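TSSL (Francisella novicida, PDB 4ACK) probably forms part of the type VI secretion apparatus as a member of the DotU family, with an all-helical cytoplasmic domain. Local coordinates at residues A[16-20]-A[34-38]; A[10-14]-A[65-69]; A[59-64]-A[102-106]; A[2-7]-A[117-122]. The contacts are given in a common frame with arbitrary orientation. Numbering follows the deposited sequence.

From the N terminus, the first residues and helix 4-20 open three contacts in turn: contact 4 at 2-7, contact 2 at 10-14 and contact 1 at 16-20. Contact 1 closes first, at 34-38, making a hairpin with helix 30-52. Contact 3 then opens at 59-64 on helix 55-79. Contact 2 closes just beyond, at 65-69, so it encloses contact 1 but crosses contact 3, which closes at 102-106 on helix 99-112. Contact 4 closes last, at 117-122 on helix 118-129, and its loop spans the other three. Side chains join neighbours directly: T17 OG1 lies 3.3 Å from V69 CG2 (contacts 1 and 2), and I61 CD1 lies 3.6 Å from I119 CG2 (contacts 3 and 4).

Contact 1: A[16-20]-A[34-38]; sequences TTREI and HRNNI
Both segments, 16-20 and 34-38, are helical and run antiparallel: their axes approach to 10.5 Å with 165° between N-to-C directions and a signed crossing angle of -165°. The backbones come nearest at T16 and H34, whose CA atoms are 6.6 Å apart. In 34-38 the turn is closed by I38 N to H34 O at 2.9 Å, whereas the equivalent bond from I20 N to T16 O is stretched to a weak 3.4 Å. This is an antiparallel helical hairpin: helix 4-20 and helix 30-52 follow one another in the chain and pack side by side. No hydrogen bond crosses between the segments, so van der Waals contact carries the interface. T16 (chi1 m) points toward the other helix, its CG2 lying 3.6 Å from H34 O and 3.5 Å from I38 CD1. I20 (m, t) extends across so that I20 CD1 sits 3.4 Å from H34 CB and 4.4 Å from I38 CD1. I38, also m and t, points back toward segment 16-20, and its CD1 is 3.8 Å from T17 OG1, a hydroxyl hydrogen-bonded within its own helix to the carbonyl of I13. H34 (chi1 m) lays its ring obliquely near T16, with T16 CG2 3.7 Å from H34 CD2. R35 has its CA-to-CB bond directed away, and its guanidinium hydrogen-bonds to the carbonyl of S87 and makes a cation-pi contact with W86.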
loop_
_atom_site.group_PDB
_atom_site.type_symbol
_atom_site.label_atom_id
_atom_site.label_comp_id
_atom_site.label_asym_id
_atom_site.label_seq_id
_atom_site.Cartn_x
_atom_site.Cartn_y
_atom_site.Cartn_z
ATOM N N THR A 16 -1.553 -7.302 -9.472
ATOM C CA THR A 16 -2.477 -8.319 -8.911
ATOM C C THR A 16 -3.745 -7.701 -8.233
ATOM O O THR A 16 -4.772 -8.399 -8.131
ATOM C CB THR A 16 -1.814 -9.337 -7.915
ATOM O OG1 THR A 16 -0.787 -10.121 -8.550
ATOM C CG2 THR A 16 -2.854 -10.279 -7.322
ATOM N N THR A 17 -3.668 -6.411 -7.814
ATOM C CA THR A 17 -4.781 -5.663 -7.189
ATOM C C THR A 17 -5.713 -5.047 -8.214
ATOM O O THR A 17 -6.918 -5.323 -8.157
ATOM C CB THR A 17 -4.303 -4.523 -6.258
ATOM O OG1 THR A 17 -3.550 -5.085 -5.180
ATOM C CG2 THR A 17 -5.533 -3.735 -5.696
ATOM N N ARG A 18 -5.154 -4.211 -9.100
ATOM C CA ARG A 18 -5.856 -3.513 -10.162
ATOM C C ARG A 18 -6.509 -4.456 -11.154
ATOM O O ARG A 18 -7.267 -4.022 -12.026
ATOM C CB ARG A 18 -4.896 -2.575 -10.920
ATOM C CG ARG A 18 -4.626 -1.234 -10.222
ATOM C CD ARG A 18 -4.107 -0.171 -11.192
ATOM N N GLU A 19 -6.193 -5.745 -11.005
ATOM C CA GLU A 19 -6.719 -6.828 -11.829
ATOM C C GLU A 19 -7.858 -7.527 -11.139
ATOM O O GLU A 19 -8.876 -7.821 -11.783
ATOM C CB GLU A 19 -5.633 -7.871 -12.184
ATOM C CG GLU A 19 -5.260 -7.928 -13.702
ATOM C CD GLU A 19 -3.964 -8.716 -13.980
ATOM O OE1 GLU A 19 -3.734 -9.768 -13.317
ATOM O OE2 GLU A 19 -3.171 -8.262 -14.855
ATOM N N ILE A 20 -7.673 -7.840 -9.854
ATOM C CA ILE A 20 -8.774 -8.300 -8.999
ATOM C C ILE A 20 -9.937 -7.310 -9.096
ATOM O O ILE A 20 -11.078 -7.676 -8.867
ATOM C CB ILE A 20 -8.369 -8.408 -7.509
ATOM C CG1 ILE A 20 -7.570 -9.676 -7.241
ATOM C CG2 ILE A 20 -9.617 -8.400 -6.593
ATOM C CD1 ILE A 20 -6.792 -9.666 -5.898
ATOM N N HIS A 34 -5.520 -14.967 -5.793
ATOM C CA HIS A 34 -4.773 -13.747 -5.971
ATOM C C HIS A 34 -4.264 -13.095 -4.672
ATOM O O HIS A 34 -3.142 -12.609 -4.599
ATOM C CB HIS A 34 -5.648 -12.778 -6.685
ATOM C CG HIS A 34 -5.688 -12.999 -8.159
ATOM N ND1 HIS A 34 -6.849 -13.347 -8.834
ATOM C CD2 HIS A 34 -4.715 -12.885 -9.099
ATOM C CE1 HIS A 34 -6.578 -13.435 -10.127
ATOM N NE2 HIS A 34 -5.293 -13.165 -10.316
ATOM N N ARG A 35 -5.118 -13.083 -3.665
ATOM C CA ARG A 35 -4.718 -12.794 -2.318
ATOM C C ARG A 35 -3.532 -13.654 -1.878
ATOM O O ARG A 35 -2.589 -13.115 -1.274
ATOM C CB ARG A 35 -5.917 -12.978 -1.392
ATOM C CG ARG A 35 -5.667 -12.797 0.075
ATOM C CD ARG A 35 -6.866 -13.220 0.915
ATOM N NE ARG A 35 -6.485 -13.132 2.314
ATOM C CZ ARG A 35 -6.492 -12.009 3.007
ATOM N NH1 ARG A 35 -6.916 -10.896 2.425
ATOM N NH2 ARG A 35 -6.088 -12.011 4.272
ATOM N N ASN A 36 -3.573 -14.966 -2.153
ATOM C CA ASN A 36 -2.451 -15.895 -1.849
ATOM C C ASN A 36 -1.137 -15.502 -2.546
ATOM O O ASN A 36 -0.052 -15.592 -1.947
ATOM C CB ASN A 36 -2.817 -17.343 -2.216
ATOM C CG ASN A 36 -1.752 -18.377 -1.787
ATOM O OD1 ASN A 36 -1.477 -18.549 -0.605
ATOM N ND2 ASN A 36 -1.190 -19.097 -2.765
ATOM N N ASN A 37 -1.245 -15.084 -3.802
ATOM C CA ASN A 37 -0.123 -14.577 -4.548
ATOM C C ASN A 37 0.449 -13.313 -3.891
ATOM O O ASN A 37 1.646 -13.225 -3.634
ATOM C CB ASN A 37 -0.531 -14.227 -5.961
ATOM C CG ASN A 37 -0.160 -15.322 -6.956
ATOM O OD1 ASN A 37 -0.418 -16.526 -6.731
ATOM N ND2 ASN A 37 0.439 -14.907 -8.075
ATOM N N ILE A 38 -0.442 -12.362 -3.602
ATOM C CA ILE A 38 -0.082 -11.161 -2.872
ATOM C C ILE A 38 0.700 -11.490 -1.592
ATOM O O ILE A 38 1.782 -10.971 -1.387
ATOM C CB ILE A 38 -1.294 -10.241 -2.666
ATOM C CG1 ILE A 38 -1.514 -9.452 -3.997
ATOM C CG2 ILE A 38 -1.047 -9.308 -1.443
ATOM C CD1 ILE A 38 -2.850 -8.723 -4.136
#

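Contact 2: A[10-14]-A[65-69]; sequences ILDII and LLAYV
Segments 10-14 and 65-69 are regular helical turns, closed by I14 N to I10 O at 2.8 Å and V69 N to L65 O at 3.0 Å. They run nearly parallel, 10° between directions and 10.9 Å between axes, in the register I10 with L65 (CA to CA 7.4 Å) and I14 with V69 (7.5 Å). The main bump is L65 (chi1 t, chi2 p), pointing toward a hollow lined by three isoleucines, all with chi1 m and chi2 t. L65 CD2 lies 3.5 Å from I13 CD1 and 4.1 Å from I10 CG1, while L65 CD1 meets I14 CG1 at 3.8 Å. I13 answers as the opposing bump, with I13 CG2 3.6 Å from V69 CG2. Next to I14, the Y68 ring (chi1 t) leans obliquely, its OH 3.9 Å from I14 CG2. With I13 also touching I42 of helix 30-52 and I10 touching I119 of helix 118-129, this aliphatic interlock is typical of the core of an all-alpha helical bundle.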
loop_
_atom_site.group_PDB
_atom_site.type_symbol
_atom_site.label_atom_id
_atom_site.label_comp_id
_atom_site.label_asym_id
_atom_site.label_seq_id
_atom_site.Cartn_x
_atom_site.Cartn_y
_atom_site.Cartn_z
ATOM N N ILE A 10 6.522 -4.474 -5.677
ATOM C CA ILE A 10 5.469 -3.527 -5.290
ATOM C C ILE A 10 4.534 -3.274 -6.520
ATOM O O ILE A 10 3.321 -3.361 -6.399
ATOM C CB ILE A 10 6.098 -2.216 -4.734
ATOM C CG1 ILE A 10 6.771 -2.500 -3.361
ATOM C CG2 ILE A 10 5.086 -1.043 -4.747
ATOM C CD1 ILE A 10 7.852 -1.418 -2.983
ATOM N N LEU A 11 5.133 -3.022 -7.692
ATOM C CA LEU A 11 4.418 -3.018 -8.993
ATOM C C LEU A 11 3.620 -4.257 -9.264
ATOM O O LEU A 11 2.487 -4.175 -9.704
ATOM C CB LEU A 11 5.384 -2.764 -10.134
ATOM C CG LEU A 11 6.019 -1.381 -10.055
ATOM C CD1 LEU A 11 7.039 -1.181 -11.211
ATOM C CD2 LEU A 11 4.938 -0.295 -10.087
ATOM N N ASP A 12 4.170 -5.413 -8.947
ATOM C CA ASP A 12 3.430 -6.630 -9.193
ATOM C C ASP A 12 2.139 -6.709 -8.347
ATOM O O ASP A 12 1.059 -7.046 -8.877
ATOM C CB ASP A 12 4.292 -7.883 -9.029
ATOM C CG ASP A 12 3.734 -9.078 -9.787
ATOM O OD1 ASP A 12 3.240 -8.893 -10.925
ATOM O OD2 ASP A 12 3.784 -10.207 -9.241
ATOM N N ILE A 13 2.272 -6.419 -7.052
ATOM C CA ILE A 13 1.138 -6.303 -6.148
ATOM C C ILE A 13 0.165 -5.255 -6.638
ATOM O O ILE A 13 -1.019 -5.489 -6.686
ATOM C CB ILE A 13 1.599 -6.020 -4.707
ATOM C CG1 ILE A 13 2.295 -7.280 -4.191
ATOM C CG2 ILE A 13 0.414 -5.628 -3.837
ATOM C CD1 ILE A 13 3.329 -7.036 -3.056
ATOM N N ILE A 14 0.645 -4.099 -7.038
ATOM C CA ILE A 14 -0.299 -3.149 -7.542
ATOM C C ILE A 14 -1.099 -3.863 -8.739
ATOM O O ILE A 14 -2.331 -4.021 -8.663
ATOM C CB ILE A 14 0.364 -1.793 -7.771
ATOM C CG1 ILE A 14 0.836 -1.203 -6.412
ATOM C CG2 ILE A 14 -0.590 -0.836 -8.388
ATOM C CD1 ILE A 14 1.515 0.189 -6.554
ATOM N N LEU A 65 1.483 -0.269 1.276
ATOM C CA LEU A 65 1.096 -1.068 0.131
ATOM C C LEU A 65 -0.018 -1.960 0.540
ATOM O O LEU A 65 -0.975 -2.121 -0.209
ATOM C CB LEU A 65 2.290 -1.894 -0.415
ATOM C CG LEU A 65 1.945 -2.875 -1.522
ATOM C CD1 LEU A 65 1.520 -2.003 -2.717
ATOM C CD2 LEU A 65 3.210 -3.723 -1.828
ATOM N N LEU A 66 0.066 -2.549 1.721
ATOM C CA LEU A 66 -1.053 -3.347 2.240
ATOM C C LEU A 66 -2.354 -2.572 2.458
ATOM O O LEU A 66 -3.474 -3.121 2.258
ATOM C CB LEU A 66 -0.716 -3.960 3.582
ATOM C CG LEU A 66 0.571 -4.775 3.687
ATOM C CD1 LEU A 66 0.676 -5.411 5.074
ATOM C CD2 LEU A 66 0.688 -5.825 2.606
ATOM N N ALA A 67 -2.220 -1.357 2.979
ATOM C CA ALA A 67 -3.351 -0.476 3.176
ATOM C C ALA A 67 -3.985 -0.079 1.828
ATOM O O ALA A 67 -5.215 0.051 1.728
ATOM C CB ALA A 67 -2.908 0.773 3.911
ATOM N N TYR A 68 -3.154 0.157 0.809
ATOM C CA TYR A 68 -3.654 0.417 -0.505
ATOM C C TYR A 68 -4.481 -0.816 -1.036
ATOM O O TYR A 68 -5.624 -0.656 -1.525
ATOM C CB TYR A 68 -2.519 0.804 -1.435
ATOM C CG TYR A 68 -2.864 0.661 -2.915
ATOM C CD1 TYR A 68 -2.703 -0.586 -3.597
ATOM C CD2 TYR A 68 -3.463 1.706 -3.597
ATOM C CE1 TYR A 68 -3.095 -0.743 -4.964
ATOM C CE2 TYR A 68 -3.852 1.591 -4.944
ATOM C CZ TYR A 68 -3.653 0.374 -5.634
ATOM O OH TYR A 68 -4.024 0.336 -6.958
ATOM N N VAL A 69 -3.914 -2.028 -0.924
ATOM C CA VAL A 69 -4.593 -3.233 -1.382
ATOM C C VAL A 69 -5.914 -3.425 -0.603
ATOM O O VAL A 69 -6.982 -3.618 -1.211
ATOM C CB VAL A 69 -3.752 -4.494 -1.211
ATOM C CG1 VAL A 69 -4.595 -5.704 -1.591
ATOM C CG2 VAL A 69 -2.478 -4.439 -2.100
#

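Contact 3: A[59-64]-A[102-106]; sequences KYIVFP and YVFEI
At the apolar centre, I106 (m, t) points toward the other helix and sets its CD1 against both F63 and P64, 4.0 Å from F63 CD1 and 3.9 Å from P64 CG. V103 (chi1 t) fills in beside it, V103 CG2 lying 3.8 Å from P64 CA and 4.1 Å from F63 CE1. The helices cross antiparallel, at 150° between directions (signed -150°), with axes 10.0 Å apart; the register pairs Y60 with I106 (CA to CA 6.2 Å) and P64 with V103 (5.5 Å). Helix 59-64 is kinked where the ring nitrogen of P64 cannot bond to the preceding turn, though F63 N still reaches K59 O at 2.8 Å. Aromatic rings flank this centre. Y102 (chi1 t) turns its edge to the face of F63 in a T-shaped stack, centroids 5.2 Å apart and planes at 78°. I106 CG2 sits over the Y60 ring in a CH-pi contact, 4.3 Å from its centroid and 27° off the normal. At the polar edge K59, extended but for chi3 (p), brings NZ to Y102 OH, donating at 3.0 Å, while the hydroxyl of Y60 hydrogen-bonds to N109. This antiparallel packing in the all-alpha DotU core joins helix 55-79 to helix 99-112. Helix 89-94 adjoins K59 and F63 through Y94, helix 30-52 packs on V62 through I42, L45 and L49, and helix 118-129 meets P64 through I127.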
loop_
_atom_site.group_PDB
_atom_site.type_symbol
_atom_site.label_atom_id
_atom_site.label_comp_id
_atom_site.label_asym_id
_atom_site.label_seq_id
_atom_site.Cartn_x
_atom_site.Cartn_y
_atom_site.Cartn_z
ATOM N N LYS A 59 8.590 -1.638 7.550
ATOM C CA LYS A 59 7.168 -1.278 7.768
ATOM C C LYS A 59 6.717 -0.031 7.005
ATOM O O LYS A 59 5.625 -0.010 6.452
ATOM C CB LYS A 59 6.848 -1.150 9.260
ATOM C CG LYS A 59 5.441 -0.524 9.562
ATOM C CD LYS A 59 5.165 -0.574 11.087
ATOM C CE LYS A 59 5.910 0.645 11.752
ATOM N NZ LYS A 59 5.441 0.839 13.098
ATOM N N TYR A 60 7.531 1.009 6.943
ATOM C CA TYR A 60 7.095 2.180 6.245
ATOM C C TYR A 60 6.875 1.947 4.743
ATOM O O TYR A 60 6.227 2.735 4.048
ATOM C CB TYR A 60 8.081 3.315 6.441
ATOM C CG TYR A 60 8.006 4.009 7.794
ATOM C CD1 TYR A 60 7.189 3.512 8.840
ATOM C CD2 TYR A 60 8.795 5.122 8.035
ATOM C CE1 TYR A 60 7.119 4.156 10.045
ATOM C CE2 TYR A 60 8.743 5.788 9.257
ATOM C CZ TYR A 60 7.908 5.308 10.243
ATOM O OH TYR A 60 7.871 6.012 11.422
ATOM N N ILE A 61 7.498 0.911 4.209
ATOM C CA ILE A 61 7.429 0.670 2.793
ATOM C C ILE A 61 6.287 -0.327 2.593
ATOM O O ILE A 61 5.485 -0.110 1.739
ATOM C CB ILE A 61 8.753 0.051 2.291
ATOM C CG1 ILE A 61 9.842 1.103 2.289
ATOM C CG2 ILE A 61 8.593 -0.613 0.873
ATOM C CD1 ILE A 61 11.241 0.432 2.367
ATOM N N VAL A 62 6.207 -1.383 3.407
ATOM C CA VAL A 62 5.232 -2.427 3.171
ATOM C C VAL A 62 3.805 -2.103 3.760
ATOM O O VAL A 62 2.808 -2.497 3.195
ATOM C CB VAL A 62 5.739 -3.765 3.747
ATOM C CG1 VAL A 62 4.651 -4.939 3.713
ATOM C CG2 VAL A 62 7.056 -4.157 3.016
ATOM N N PHE A 63 3.724 -1.439 4.911
ATOM C CA PHE A 63 2.361 -1.152 5.437
ATOM C C PHE A 63 1.464 -0.351 4.437
ATOM O O PHE A 63 0.312 -0.689 4.257
ATOM C CB PHE A 63 2.433 -0.419 6.758
ATOM C CG PHE A 63 1.083 -0.146 7.337
ATOM C CD1 PHE A 63 0.354 0.990 6.943
ATOM C CD2 PHE A 63 0.511 -1.064 8.210
ATOM C CE1 PHE A 63 -0.929 1.229 7.486
ATOM C CE2 PHE A 63 -0.796 -0.837 8.758
ATOM C CZ PHE A 63 -1.492 0.292 8.389
ATOM N N PRO A 64 1.974 0.733 3.840
ATOM C CA PRO A 64 1.126 1.483 2.962
ATOM C C PRO A 64 0.666 0.684 1.748
ATOM O O PRO A 64 -0.382 0.991 1.193
ATOM C CB PRO A 64 2.026 2.638 2.486
ATOM C CG PRO A 64 3.018 2.821 3.651
ATOM C CD PRO A 64 3.256 1.408 4.097
ATOM N N TYR A 102 -2.954 5.885 9.241
ATOM C CA TYR A 102 -1.568 5.600 9.576
ATOM C C TYR A 102 -0.609 5.816 8.362
ATOM O O TYR A 102 0.541 6.286 8.499
ATOM C CB TYR A 102 -1.446 4.199 10.214
ATOM C CG TYR A 102 -0.051 3.940 10.760
ATOM C CD1 TYR A 102 0.578 4.863 11.590
ATOM C CD2 TYR A 102 0.670 2.789 10.381
ATOM C CE1 TYR A 102 1.903 4.601 12.080
ATOM C CE2 TYR A 102 1.943 2.535 10.836
ATOM C CZ TYR A 102 2.561 3.443 11.685
ATOM O OH TYR A 102 3.833 3.156 12.149
ATOM N N VAL A 103 -1.096 5.565 7.153
ATOM C CA VAL A 103 -0.268 5.901 5.948
ATOM C C VAL A 103 0.133 7.363 5.959
ATOM O O VAL A 103 1.253 7.715 5.563
ATOM C CB VAL A 103 -1.027 5.554 4.646
ATOM C CG1 VAL A 103 -0.434 6.257 3.398
ATOM C CG2 VAL A 103 -1.207 4.056 4.508
ATOM N N PHE A 104 -0.772 8.262 6.349
ATOM C CA PHE A 104 -0.379 9.686 6.335
ATOM C C PHE A 104 0.460 10.056 7.539
ATOM O O PHE A 104 1.316 10.959 7.467
ATOM C CB PHE A 104 -1.579 10.633 6.125
ATOM C CG PHE A 104 -2.271 10.375 4.818
ATOM C CD1 PHE A 104 -1.759 10.896 3.642
ATOM C CD2 PHE A 104 -3.402 9.545 4.771
ATOM C CE1 PHE A 104 -2.368 10.628 2.398
ATOM C CE2 PHE A 104 -4.025 9.284 3.579
ATOM C CZ PHE A 104 -3.506 9.836 2.368
ATOM N N GLU A 105 0.325 9.269 8.591
ATOM C CA GLU A 105 1.309 9.356 9.665
ATOM C C GLU A 105 2.712 8.927 9.203
ATOM O O GLU A 105 3.690 9.633 9.450
ATOM C CB GLU A 105 0.930 8.524 10.880
ATOM C CG GLU A 105 1.810 8.940 12.077
ATOM C CD GLU A 105 1.500 8.113 13.320
ATOM O OE1 GLU A 105 0.327 7.800 13.518
ATOM O OE2 GLU A 105 2.423 7.765 14.073
ATOM N N ILE A 106 2.821 7.777 8.536
ATOM C CA ILE A 106 4.097 7.398 7.861
ATOM C C ILE A 106 4.633 8.500 6.965
ATOM O O ILE A 106 5.849 8.865 7.036
ATOM C CB ILE A 106 3.916 6.113 7.054
ATOM C CG1 ILE A 106 3.702 5.000 8.078
ATOM C CG2 ILE A 106 5.144 5.871 6.071
ATOM C CD1 ILE A 106 3.236 3.639 7.489
#

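Contact 4: A[2-7]-A[117-122]; sequences KDFKEI and PQICYQ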
loop_
_atom_site.group_PDB
_atom_site.type_symbol
_atom_site.label_atom_id
_atom_site.label_comp_id
_atom_site.label_asym_id
_atom_site.label_seq_id
_atom_site.Cartn_x
_atom_site.Cartn_y
_atom_site.Cartn_z
ATOM N N LYS A 2 18.887 0.718 -7.501
ATOM C CA LYS A 2 18.556 0.742 -6.051
ATOM C C LYS A 2 17.287 -0.067 -5.687
ATOM O O LYS A 2 16.188 0.290 -6.148
ATOM C CB LYS A 2 18.318 2.215 -5.621
ATOM C CG LYS A 2 16.915 2.823 -6.105
ATOM C CD LYS A 2 16.093 3.670 -5.012
ATOM C CE LYS A 2 15.250 2.829 -4.028
ATOM N NZ LYS A 2 15.636 2.870 -2.478
ATOM N N ASP A 3 17.388 -1.135 -4.889
ATOM C CA ASP A 3 16.149 -1.827 -4.490
ATOM C C ASP A 3 15.215 -2.114 -5.668
ATOM O O ASP A 3 13.973 -2.099 -5.495
ATOM C CB ASP A 3 15.381 -0.947 -3.486
ATOM C CG ASP A 3 16.208 -0.636 -2.225
ATOM O OD1 ASP A 3 16.958 -1.526 -1.756
ATOM O OD2 ASP A 3 16.143 0.494 -1.740
ATOM N N PHE A 4 15.790 -2.365 -6.860
ATOM C CA PHE A 4 14.982 -2.547 -8.079
ATOM C C PHE A 4 14.085 -3.760 -7.902
ATOM O O PHE A 4 12.915 -3.763 -8.246
ATOM C CB PHE A 4 15.891 -2.638 -9.340
ATOM C CG PHE A 4 15.149 -2.905 -10.647
ATOM C CD1 PHE A 4 14.893 -4.216 -11.063
ATOM C CD2 PHE A 4 14.749 -1.860 -11.474
ATOM C CE1 PHE A 4 14.221 -4.492 -12.272
ATOM C CE2 PHE A 4 14.058 -2.134 -12.706
ATOM C CZ PHE A 4 13.802 -3.451 -13.088
ATOM N N LYS A 5 14.610 -4.782 -7.281
ATOM C CA LYS A 5 13.861 -5.989 -7.154
ATOM C C LYS A 5 12.611 -5.776 -6.239
ATOM O O LYS A 5 11.547 -6.380 -6.448
ATOM C CB LYS A 5 14.827 -7.001 -6.585
ATOM C CG LYS A 5 14.307 -8.305 -6.157
ATOM C CD LYS A 5 15.527 -9.023 -5.543
ATOM C CE LYS A 5 15.595 -10.476 -5.994
ATOM N NZ LYS A 5 16.957 -11.066 -5.733
ATOM N N GLU A 6 12.766 -4.923 -5.224
ATOM C CA GLU A 6 11.670 -4.626 -4.330
ATOM C C GLU A 6 10.611 -3.844 -5.074
ATOM O O GLU A 6 9.406 -4.171 -5.004
ATOM C CB GLU A 6 12.183 -3.890 -3.089
ATOM C CG GLU A 6 13.013 -4.816 -2.206
ATOM C CD GLU A 6 14.548 -4.718 -2.453
ATOM O OE1 GLU A 6 15.036 -4.550 -3.597
ATOM O OE2 GLU A 6 15.287 -4.793 -1.457
ATOM N N ILE A 7 11.046 -2.807 -5.781
ATOM C CA ILE A 7 10.126 -2.016 -6.547
ATOM C C ILE A 7 9.253 -2.919 -7.444
ATOM O O ILE A 7 8.009 -2.824 -7.424
ATOM C CB ILE A 7 10.804 -0.904 -7.351
ATOM C CG1 ILE A 7 11.332 0.203 -6.446
ATOM C CG2 ILE A 7 9.818 -0.275 -8.303
ATOM C CD1 ILE A 7 10.177 0.981 -5.700
ATOM N N PRO A 117 15.390 5.847 2.894
ATOM C CA PRO A 117 15.759 5.485 1.533
ATOM C C PRO A 117 14.710 5.936 0.529
ATOM O O PRO A 117 13.546 6.099 0.888
ATOM C CB PRO A 117 15.783 3.974 1.555
ATOM C CG PRO A 117 15.042 3.573 2.816
ATOM C CD PRO A 117 15.291 4.683 3.776
ATOM N N GLN A 118 15.115 6.099 -0.724
ATOM C CA GLN A 118 14.244 6.613 -1.779
ATOM C C GLN A 118 12.993 5.747 -2.015
ATOM O O GLN A 118 11.946 6.266 -2.320
ATOM C CB GLN A 118 15.017 6.712 -3.098
ATOM C CG GLN A 118 14.307 7.566 -4.111
ATOM C CD GLN A 118 14.395 9.066 -3.767
ATOM O OE1 GLN A 118 14.774 9.477 -2.638
ATOM N NE2 GLN A 118 14.064 9.886 -4.740
ATOM N N ILE A 119 13.129 4.439 -1.856
ATOM C CA ILE A 119 11.993 3.531 -1.952
ATOM C C ILE A 119 10.757 3.883 -1.010
ATOM O O ILE A 119 9.588 3.556 -1.353
ATOM C CB ILE A 119 12.429 2.057 -1.807
ATOM C CG1 ILE A 119 11.242 1.133 -2.124
ATOM C CG2 ILE A 119 13.052 1.757 -0.401
ATOM C CD1 ILE A 119 11.589 -0.316 -2.361
ATOM N N CYS A 120 11.030 4.492 0.163
ATOM C CA CYS A 120 9.925 4.978 1.058
ATOM C C CYS A 120 9.024 5.953 0.325
ATOM O O CYS A 120 7.825 5.744 0.284
ATOM C CB CYS A 120 10.471 5.637 2.330
ATOM S SG CYS A 120 11.199 4.419 3.406
ATOM N N TYR A 121 9.623 6.998 -0.260
ATOM C CA TYR A 121 8.907 8.005 -1.033
ATOM C C TYR A 121 8.238 7.493 -2.331
ATOM O O TYR A 121 7.189 8.067 -2.774
ATOM C CB TYR A 121 9.849 9.175 -1.348
ATOM C CG TYR A 121 10.553 9.691 -0.089
ATOM C CD1 TYR A 121 11.737 9.110 0.365
ATOM C CD2 TYR A 121 10.000 10.740 0.681
ATOM C CE1 TYR A 121 12.410 9.578 1.559
ATOM C CE2 TYR A 121 10.643 11.208 1.885
ATOM C CZ TYR A 121 11.842 10.611 2.318
ATOM O OH TYR A 121 12.458 11.032 3.527
ATOM N N GLN A 122 8.879 6.494 -2.992
ATOM C CA GLN A 122 8.409 5.951 -4.257
ATOM C C GLN A 122 7.208 5.088 -3.972
ATOM O O GLN A 122 6.282 5.036 -4.753
ATOM C CB GLN A 122 9.488 5.050 -4.937
ATOM C CG GLN A 122 10.762 5.831 -5.358
ATOM C CD GLN A 122 11.881 4.929 -5.951
ATOM O OE1 GLN A 122 12.335 3.953 -5.322
ATOM N NE2 GLN A 122 12.336 5.278 -7.162
#
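The beginnings of two bundle helices, 4-20 and 118-129, pack against each other here, with D3 and I119 nearest (CA to CA 7.2 Å). The apolar part centres on I119, which points toward the partner: I119 CG1 meets I7 CD1 at 3.7 Å, and I119 CD1 touches E6 CB at 3.7 Å. The charged part is built within 2-7, where K2 NZ makes a short salt bridge to D3 OD2 at 2.5 Å; the methyl I119 CG2 packs on this carboxylate by van der Waals contact, 3.6 Å from D3 OD2. D3 stands at the N-cap position without a side-chain capping bond; its carboxylate also meets K52 by a salt bridge and Y53 by a hydrogen bond, and K52 pairs with E6 as well. Van der Waals contacts also reach Q122, whose OE1 lies 3.4 Å from K2 CE and 3.7 Å from I7 CD1. No hydrogen bond links the segments: K2 NZ comes within 3.0 Å of I119 N, but both atoms are donors.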